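Local coordinates for protein beta-mannosidase (Trichoderma harzianum, PDB 4CVU) that probably hydrolyses terminal beta-linked mannose from the non-reducing ends of mannosides, as a fungal beta-mannosidase of glycoside hydrolase family 2, at residues A[291-294]-A[299-302]; A[132-137]-A[227-232]; A[654-659]-A[675-680]. One frame throughout, in Å; residues are numbered along the deposited sequence.

Contact 1. Residues A[291-294]-A[299-302]; sequences GVTQ and VTGS
Thr293 and Thr300 run alongside each other on one face of the sheet, with OG1 of Thr293 set 3.7 Å from CB of Thr300. A chi1 of 56° tucks that hydroxyl over its own backbone, a rotation that brings it to a water 2.7 Å from Thr293 OG1. The same water donates to Gly291 O at 2.8 Å and, weakly, to Thr300 O. Thr300 turns its own OG1 to Ser257 on the next strand. Beneath the two threonines the backbones make a hydrogen-bonded antiparallel pair: Thr293 N reaches Thr300 O and Thr300 N reaches Thr293 O, both at 2.9 Å. This is the end of the beta hairpin formed by strands 283-294 and 298-305, in the immunoglobulin-like family 2 domain. Gln294 and Val299, the neighbouring non-hydrogen-bonded pair, occupy the other face, where Gln294 CB comes 4.2 Å from Val299 CG2. The amide of Gln294 leads away to Pro265 and Ala268. Val292 crosses Val299 at a slant, its CG1 4.2 Å from Val299 CG2, while Val292 CA makes a CA-H...O contact of 3.1 Å with Thr300 O. On the threonine face, sugars of an attached glycan lie close to both hydroxyl-bearing side chains.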
loop_
_atom_site.group_PDB
_atom_site.type_symbol
_atom_site.label_atom_id
_atom_site.label_comp_id
_atom_site.label_asym_id
_atom_site.label_seq_id
_atom_site.Cartn_x
_atom_site.Cartn_y
_atom_site.Cartn_z
ATOM N N GLY A 291 5.010 -38.531 -50.674
ATOM C CA GLY A 291 3.574 -38.392 -50.609
ATOM C C GLY A 291 3.150 -36.948 -50.415
ATOM O O GLY A 291 2.198 -36.667 -49.715
ATOM N N VAL A 292 3.854 -36.035 -51.070
ATOM C CA VAL A 292 3.566 -34.625 -50.979
ATOM C C VAL A 292 2.161 -34.330 -51.495
ATOM O O VAL A 292 1.770 -34.833 -52.538
ATOM C CB VAL A 292 4.604 -33.777 -51.742
ATOM C CG1 VAL A 292 4.244 -32.295 -51.684
ATOM C CG2 VAL A 292 6.006 -34.008 -51.197
ATOM N N THR A 293 1.398 -33.556 -50.727
ATOM C CA THR A 293 0.123 -32.978 -51.169
ATOM C C THR A 293 0.133 -31.464 -50.924
ATOM O O THR A 293 0.838 -30.975 -50.042
ATOM C CB THR A 293 -1.086 -33.592 -50.431
ATOM O OG1 THR A 293 -0.904 -33.445 -49.019
ATOM C CG2 THR A 293 -1.226 -35.060 -50.758
ATOM N N GLN A 294 -0.638 -30.729 -51.712
ATOM C CA GLN A 294 -0.753 -29.294 -51.549
ATOM C C GLN A 294 -2.144 -28.759 -51.890
ATOM O O GLN A 294 -2.907 -29.369 -52.641
ATOM C CB GLN A 294 0.314 -28.549 -52.355
ATOM C CG GLN A 294 0.163 -28.616 -53.874
ATOM C CD GLN A 294 1.365 -28.007 -54.606
ATOM O OE1 GLN A 294 2.233 -28.730 -55.101
ATOM N NE2 GLN A 294 1.420 -26.667 -54.667
ATOM N N VAL A 299 0.983 -27.095 -47.550
ATOM C CA VAL A 299 1.783 -28.116 -48.212
ATOM C C VAL A 299 2.250 -29.129 -47.160
ATOM O O VAL A 299 2.673 -28.750 -46.047
ATOM C CB VAL A 299 2.958 -27.511 -48.997
ATOM C CG1 VAL A 299 3.945 -26.832 -48.076
ATOM C CG2 VAL A 299 3.652 -28.583 -49.846
ATOM N N THR A 300 2.144 -30.412 -47.507
ATOM C CA THR A 300 2.377 -31.508 -46.577
ATOM C C THR A 300 3.204 -32.624 -47.197
ATOM O O THR A 300 3.027 -32.960 -48.377
ATOM C CB THR A 300 1.028 -32.125 -46.152
ATOM O OG1 THR A 300 0.137 -31.091 -45.705
ATOM C CG2 THR A 300 1.213 -33.152 -45.055
ATOM N N GLY A 301 4.086 -33.215 -46.405
ATOM C CA GLY A 301 4.801 -34.435 -46.808
ATOM C C GLY A 301 5.292 -35.208 -45.604
ATOM O O GLY A 301 5.271 -34.695 -44.470
ATOM N N SER A 302 5.741 -36.444 -45.830
ATOM C CA SER A 302 6.246 -37.273 -44.741
ATOM C C SER A 302 7.499 -38.044 -45.099
ATOM O O SER A 302 7.880 -38.139 -46.266
ATOM C CB SER A 302 5.176 -38.244 -44.249
ATOM O OG SER A 302 5.085 -39.377 -45.063
HETATM O O HOH W 1 0.722 -35.225 -47.813
#

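Contact 2. Residues A[132-137]-A[227-232]; sequences FRQWFY and YSLNTD
Gln134 reaches across to the backbone of Leu229, its NE2 donating to Leu229 O at 3.1 Å with an N-H...O angle of 152°. The acceptor lies almost in the plane of the Gln134 amide, but the donor stands tilted 26° from the carbonyl plane of Leu229. A fully extended side chain, with CG anti to the backbone N (chi1 179°), carries the amide over this distance. The carbonyl side of the amide then rests on the leucine: Gln134 OE1 is 3.6 Å from Leu229 CB, and Gln134 CD is 3.8 Å from Leu229 CD2. Phe136, two residues on and crossing Leu229 at about a right angle, brings CD1 to 4.0 Å from Leu229 CD2, while Leu229 CD1 lies over one ring face toward the rim. The contact joins two beta domains: strand 135-138 is the outermost strand of a sheet in the galactose-binding-like domain, and strand 227-237 is an edge strand of the immunoglobulin-like domain that follows. With an alanine here in place of Gln134, Leu229 O would probably lose this donor, and a gap would open beside the leucine. Farther out, Asp110 accepts a second bond from Gln134 NE2, and Tyr470 of helix 458-475 packs against the glutamine. Leu261 backs both Phe136 and Leu229, and the ND2 of buried Asn230 is held by Tyr470 O.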
loop_
_atom_site.group_PDB
_atom_site.type_symbol
_atom_site.label_atom_id
_atom_site.label_comp_id
_atom_site.label_asym_id
_atom_site.label_seq_id
_atom_site.Cartn_x
_atom_site.Cartn_y
_atom_site.Cartn_z
ATOM N N PHE A 132 -8.137 -17.049 -29.304
ATOM C CA PHE A 132 -7.274 -18.206 -29.493
ATOM C C PHE A 132 -6.918 -18.512 -30.972
ATOM O O PHE A 132 -6.427 -19.617 -31.252
ATOM C CB PHE A 132 -7.969 -19.443 -28.887
ATOM C CG PHE A 132 -8.511 -19.214 -27.504
ATOM C CD1 PHE A 132 -7.715 -18.645 -26.531
ATOM C CD2 PHE A 132 -9.796 -19.603 -27.178
ATOM C CE1 PHE A 132 -8.223 -18.424 -25.249
ATOM C CE2 PHE A 132 -10.312 -19.394 -25.899
ATOM C CZ PHE A 132 -9.520 -18.823 -24.928
ATOM N N ARG A 133 -7.135 -17.544 -31.883
ATOM C CA ARG A 133 -6.886 -17.718 -33.331
ATOM C C ARG A 133 -5.878 -16.734 -33.902
ATOM O O ARG A 133 -5.789 -15.589 -33.467
ATOM C CB ARG A 133 -8.186 -17.608 -34.147
ATOM C CG ARG A 133 -9.047 -18.847 -34.059
ATOM C CD ARG A 133 -10.358 -18.718 -34.778
ATOM N NE ARG A 133 -10.265 -18.896 -36.237
ATOM C CZ ARG A 133 -11.286 -18.747 -37.070
ATOM N NH1 ARG A 133 -12.485 -18.416 -36.603
ATOM N NH2 ARG A 133 -11.118 -18.927 -38.380
ATOM N N GLN A 134 -5.126 -17.221 -34.897
ATOM C CA GLN A 134 -4.266 -16.384 -35.708
ATOM C C GLN A 134 -5.142 -15.834 -36.821
ATOM O O GLN A 134 -5.812 -16.610 -37.539
ATOM C CB GLN A 134 -3.148 -17.221 -36.315
ATOM C CG GLN A 134 -2.178 -16.480 -37.224
ATOM C CD GLN A 134 -1.072 -17.400 -37.714
ATOM O OE1 GLN A 134 -1.352 -18.469 -38.267
ATOM N NE2 GLN A 134 0.187 -16.983 -37.543
ATOM N N TRP A 135 -5.156 -14.509 -36.958
ATOM C CA TRP A 135 -5.958 -13.868 -37.989
ATOM C C TRP A 135 -5.034 -13.240 -39.018
ATOM O O TRP A 135 -3.990 -12.701 -38.662
ATOM C CB TRP A 135 -6.871 -12.796 -37.369
ATOM C CG TRP A 135 -7.856 -13.312 -36.330
ATOM C CD1 TRP A 135 -7.745 -13.195 -34.961
ATOM C CD2 TRP A 135 -9.102 -13.988 -36.565
ATOM N NE1 TRP A 135 -8.837 -13.760 -34.347
ATOM C CE2 TRP A 135 -9.681 -14.256 -35.306
ATOM C CE3 TRP A 135 -9.798 -14.375 -37.716
ATOM C CZ2 TRP A 135 -10.905 -14.914 -35.172
ATOM C CZ3 TRP A 135 -11.016 -15.020 -37.568
ATOM C CH2 TRP A 135 -11.555 -15.283 -36.312
ATOM N N PHE A 136 -5.428 -13.306 -40.292
ATOM C CA PHE A 136 -4.687 -12.655 -41.375
ATOM C C PHE A 136 -5.629 -12.042 -42.425
ATOM O O PHE A 136 -6.643 -12.619 -42.777
ATOM C CB PHE A 136 -3.733 -13.629 -42.043
ATOM C CG PHE A 136 -4.345 -14.970 -42.326
ATOM C CD1 PHE A 136 -4.350 -15.952 -41.357
ATOM C CD2 PHE A 136 -4.926 -15.232 -43.543
ATOM C CE1 PHE A 136 -4.910 -17.181 -41.599
ATOM C CE2 PHE A 136 -5.498 -16.460 -43.793
ATOM C CZ PHE A 136 -5.488 -17.436 -42.809
ATOM N N TYR A 137 -5.274 -10.844 -42.884
ATOM C CA TYR A 137 -6.130 -10.042 -43.740
ATOM C C TYR A 137 -5.313 -9.439 -44.871
ATOM O O TYR A 137 -4.238 -8.905 -44.653
ATOM C CB TYR A 137 -6.800 -8.932 -42.929
ATOM C CG TYR A 137 -7.603 -9.429 -41.741
ATOM C CD1 TYR A 137 -8.793 -10.116 -41.936
ATOM C CD2 TYR A 137 -7.176 -9.205 -40.426
ATOM C CE1 TYR A 137 -9.542 -10.587 -40.877
ATOM C CE2 TYR A 137 -7.924 -9.661 -39.350
ATOM C CZ TYR A 137 -9.097 -10.366 -39.576
ATOM O OH TYR A 137 -9.846 -10.831 -38.527
ATOM N N TYR A 227 5.415 -16.845 -46.931
ATOM C CA TYR A 227 5.448 -16.567 -45.484
ATOM C C TYR A 227 4.825 -17.715 -44.681
ATOM O O TYR A 227 3.738 -18.168 -44.995
ATOM C CB TYR A 227 4.713 -15.267 -45.166
ATOM C CG TYR A 227 4.569 -15.076 -43.670
ATOM C CD1 TYR A 227 5.645 -14.665 -42.901
ATOM C CD2 TYR A 227 3.378 -15.374 -43.031
ATOM C CE1 TYR A 227 5.534 -14.525 -41.520
ATOM C CE2 TYR A 227 3.258 -15.255 -41.658
ATOM C CZ TYR A 227 4.329 -14.815 -40.906
ATOM O OH TYR A 227 4.183 -14.687 -39.530
ATOM N N SER A 228 5.503 -18.156 -43.634
ATOM C CA SER A 228 5.031 -19.287 -42.830
ATOM C C SER A 228 4.035 -18.830 -41.752
ATOM O O SER A 228 4.370 -18.009 -40.906
ATOM C CB SER A 228 6.213 -19.977 -42.157
ATOM O OG SER A 228 5.749 -20.979 -41.287
ATOM N N LEU A 229 2.820 -19.369 -41.788
ATOM C CA LEU A 229 1.809 -19.071 -40.770
ATOM C C LEU A 229 1.901 -19.978 -39.551
ATOM O O LEU A 229 1.841 -19.506 -38.415
ATOM C CB LEU A 229 0.399 -19.219 -41.356
ATOM C CG LEU A 229 -0.053 -18.079 -42.259
ATOM C CD1 LEU A 229 -1.203 -18.523 -43.138
ATOM C CD2 LEU A 229 -0.423 -16.844 -41.445
ATOM N N ASN A 230 2.025 -21.274 -39.799
ATOM C CA ASN A 230 1.863 -22.309 -38.772
ATOM C C ASN A 230 2.359 -23.659 -39.354
ATOM O O ASN A 230 2.230 -23.910 -40.555
ATOM C CB ASN A 230 0.383 -22.428 -38.376
ATOM C CG ASN A 230 0.164 -23.280 -37.139
ATOM O OD1 ASN A 230 1.080 -23.490 -36.357
ATOM N ND2 ASN A 230 -1.073 -23.743 -36.934
ATOM N N THR A 231 2.902 -24.526 -38.504
ATOM C CA THR A 231 3.515 -25.785 -38.963
ATOM C C THR A 231 3.191 -26.934 -38.005
ATOM O O THR A 231 3.506 -26.862 -36.815
ATOM C CB THR A 231 5.039 -25.618 -39.082
ATOM O OG1 THR A 231 5.351 -24.616 -40.077
ATOM C CG2 THR A 231 5.706 -26.937 -39.476
ATOM N N ASP A 232 2.542 -27.975 -38.528
ATOM C CA ASP A 232 2.204 -29.174 -37.758
ATOM C C ASP A 232 3.256 -30.223 -38.068
ATOM O O ASP A 232 3.359 -30.677 -39.227
ATOM C CB ASP A 232 0.798 -29.655 -38.128
ATOM C CG ASP A 232 0.334 -30.877 -37.295
ATOM O OD1 ASP A 232 1.184 -31.624 -36.732
ATOM O OD2 ASP A 232 -0.911 -31.110 -37.252
#

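Contact 3. Residues A[654-659]-A[675-680]; sequences RYYPTP and TQLFQA
Tyr656 lays its ring across the shoulder of helix 664-692, where Leu677 and Phe678 offer a shallow hollow. Leu677 CB forms the bump under one ring face, 4.3 Å from the ring centroid and 25° off the normal, a CH-pi contact. At the other border of the ring, Tyr656 CE2 presses in against the backbone and root of Phe678, 3.5 Å from Phe678 CA and 3.6 Å from Phe678 CB. The phenylalanine crosses this tyrosine at about a right angle and receives CE2 at its ring edge, in the ring plane. Its CG is anti to the backbone N (chi1 169°), which swings the ring off the helix toward Tyr655. There Phe678 CE1 meets Tyr655 CD2 at 3.6 Å; the planes are 27° apart, but the rings are offset almost past each other, their centroids 5.8 Å apart. Two successive helices joined by a loop pack here, probably within the (beta/alpha)8-barrel domain usual in family 2: helix 638-655 ends, and its last residue and Tyr656, the first to leave helical geometry, pack against the side of helix 664-692. Each tyrosine hydroxyl finds its hydrogen bond beyond the two segments, Tyr656 OH with Asp681 and Tyr655 OH with Thr577 O. Behind Phe678, Phe597 meets its ring edge-to-face and Ala651 of helix 638-655 adds a further flank; Trp853 packs edge-to-face with Tyr655.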
loop_
_atom_site.group_PDB
_atom_site.type_symbol
_atom_site.label_atom_id
_atom_site.label_comp_id
_atom_site.label_asym_id
_atom_site.label_seq_id
_atom_site.Cartn_x
_atom_site.Cartn_y
_atom_site.Cartn_z
ATOM N N ARG A 654 -9.307 -26.512 14.795
ATOM C CA ARG A 654 -9.509 -27.941 15.089
ATOM C C ARG A 654 -8.203 -28.694 15.288
ATOM O O ARG A 654 -8.175 -29.651 16.062
ATOM C CB ARG A 654 -10.309 -28.607 13.994
ATOM C CG ARG A 654 -10.608 -30.079 14.268
ATOM C CD ARG A 654 -11.431 -30.694 13.139
ATOM N NE ARG A 654 -12.850 -30.345 13.207
ATOM C CZ ARG A 654 -13.780 -31.028 13.894
ATOM N NH1 ARG A 654 -13.473 -32.100 14.605
ATOM N NH2 ARG A 654 -15.036 -30.612 13.877
ATOM N N TYR A 655 -7.125 -28.234 14.638
ATOM C CA TYR A 655 -5.896 -29.016 14.546
ATOM C C TYR A 655 -4.605 -28.350 15.006
ATOM O O TYR A 655 -3.696 -29.060 15.469
ATOM C CB TYR A 655 -5.698 -29.508 13.099
ATOM C CG TYR A 655 -6.753 -30.485 12.652
ATOM C CD1 TYR A 655 -6.798 -31.786 13.158
ATOM C CD2 TYR A 655 -7.698 -30.118 11.725
ATOM C CE1 TYR A 655 -7.766 -32.688 12.726
ATOM C CE2 TYR A 655 -8.665 -31.000 11.307
ATOM C CZ TYR A 655 -8.706 -32.274 11.811
ATOM O OH TYR A 655 -9.673 -33.132 11.367
ATOM N N TYR A 656 -4.525 -27.023 14.898
ATOM C CA TYR A 656 -3.263 -26.298 15.108
ATOM C C TYR A 656 -3.320 -25.212 16.181
ATOM O O TYR A 656 -4.361 -24.631 16.429
ATOM C CB TYR A 656 -2.790 -25.694 13.793
ATOM C CG TYR A 656 -2.476 -26.758 12.795
ATOM C CD1 TYR A 656 -1.221 -27.333 12.745
ATOM C CD2 TYR A 656 -3.471 -27.263 11.970
ATOM C CE1 TYR A 656 -0.929 -28.373 11.853
ATOM C CE2 TYR A 656 -3.216 -28.291 11.085
ATOM C CZ TYR A 656 -1.954 -28.853 11.036
ATOM O OH TYR A 656 -1.754 -29.872 10.151
ATOM N N PRO A 657 -2.179 -24.898 16.801
ATOM C CA PRO A 657 -2.289 -23.875 17.835
ATOM C C PRO A 657 -2.881 -22.620 17.204
ATOM O O PRO A 657 -2.628 -22.373 16.045
ATOM C CB PRO A 657 -0.841 -23.677 18.295
ATOM C CG PRO A 657 -0.132 -24.939 17.881
ATOM C CD PRO A 657 -0.793 -25.346 16.612
ATOM N N THR A 658 -3.669 -21.865 17.969
ATOM C CA THR A 658 -4.394 -20.700 17.464
ATOM C C THR A 658 -3.682 -19.452 17.914
ATOM O O THR A 658 -3.708 -19.119 19.104
ATOM C CB THR A 658 -5.818 -20.639 18.038
ATOM O OG1 THR A 658 -5.717 -20.735 19.445
ATOM C CG2 THR A 658 -6.675 -21.806 17.505
ATOM N N PRO A 659 -3.042 -18.738 16.988
ATOM C CA PRO A 659 -2.224 -17.639 17.505
ATOM C C PRO A 659 -3.017 -16.576 18.282
ATOM O O PRO A 659 -4.203 -16.381 18.030
ATOM C CB PRO A 659 -1.602 -17.036 16.252
ATOM C CG PRO A 659 -1.599 -18.145 15.278
ATOM C CD PRO A 659 -2.823 -18.966 15.560
ATOM N N THR A 675 -2.869 -21.600 8.665
ATOM C CA THR A 675 -3.707 -22.064 7.548
ATOM C C THR A 675 -2.867 -22.849 6.571
ATOM O O THR A 675 -3.328 -23.861 6.030
ATOM C CB THR A 675 -4.519 -20.956 6.825
ATOM O OG1 THR A 675 -3.634 -20.077 6.074
ATOM C CG2 THR A 675 -5.328 -20.142 7.797
ATOM N N GLN A 676 -1.613 -22.417 6.350
ATOM C CA GLN A 676 -0.712 -23.127 5.460
ATOM C C GLN A 676 -0.275 -24.480 6.002
ATOM O O GLN A 676 -0.025 -25.352 5.243
ATOM C CB GLN A 676 0.559 -22.295 5.193
ATOM C CG GLN A 676 0.247 -21.117 4.332
ATOM C CD GLN A 676 1.490 -20.420 3.856
ATOM O OE1 GLN A 676 2.591 -20.959 3.911
ATOM N NE2 GLN A 676 1.301 -19.254 3.309
ATOM N N LEU A 677 -0.155 -24.611 7.316
ATOM C CA LEU A 677 0.268 -25.852 7.916
ATOM C C LEU A 677 -0.813 -26.888 7.714
ATOM O O LEU A 677 -0.508 -28.080 7.494
ATOM C CB LEU A 677 0.528 -25.690 9.411
ATOM C CG LEU A 677 1.722 -24.821 9.852
ATOM C CD1 LEU A 677 1.771 -24.813 11.361
ATOM C CD2 LEU A 677 3.048 -25.323 9.276
ATOM N N PHE A 678 -2.061 -26.441 7.845
ATOM C CA PHE A 678 -3.203 -27.375 7.718
ATOM C C PHE A 678 -3.270 -27.865 6.259
ATOM O O PHE A 678 -3.322 -29.045 6.024
ATOM C CB PHE A 678 -4.526 -26.717 8.110
ATOM C CG PHE A 678 -5.697 -27.547 7.740
ATOM C CD1 PHE A 678 -6.133 -28.551 8.577
ATOM C CD2 PHE A 678 -6.312 -27.375 6.533
ATOM C CE1 PHE A 678 -7.183 -29.373 8.216
ATOM C CE2 PHE A 678 -7.342 -28.197 6.148
ATOM C CZ PHE A 678 -7.791 -29.195 7.000
ATOM N N GLN A 679 -3.152 -26.941 5.293
ATOM C CA GLN A 679 -3.167 -27.291 3.864
ATOM C C GLN A 679 -2.044 -28.249 3.521
ATOM O O GLN A 679 -2.272 -29.176 2.766
ATOM C CB GLN A 679 -3.020 -26.031 2.978
ATOM C CG GLN A 679 -3.134 -26.226 1.462
ATOM C CD GLN A 679 -2.523 -25.012 0.723
ATOM O OE1 GLN A 679 -1.627 -24.419 1.254
ATOM N NE2 GLN A 679 -2.945 -24.723 -0.484
ATOM N N ALA A 680 -0.808 -27.972 3.974
ATOM C CA ALA A 680 0.329 -28.860 3.678
ATOM C C ALA A 680 0.065 -30.289 4.179
ATOM O O ALA A 680 0.280 -31.264 3.468
ATOM C CB ALA A 680 1.547 -28.348 4.326
#

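How the contacts relate
From the N terminus, contact 2 first closes a long loop, with 89 residues between 132-137 and 227-232, and brings the galactose-binding-like domain against the first strand of the following immunoglobulin-like domain. Contact 1 comes next, a short hairpin between 291-294 and 299-302 inside that same immunoglobulin-like domain; its centre is about 18 Å from that of contact 2, and the nearest atoms are about 7 Å apart. Contact 3 closes last, joining consecutive helices across 15 residues on the opposite side of the chain's centre, its centre about 50 Å from that of contact 2 and about 61 Å from that of contact 1. The three loops run in series, neither nesting nor crossing.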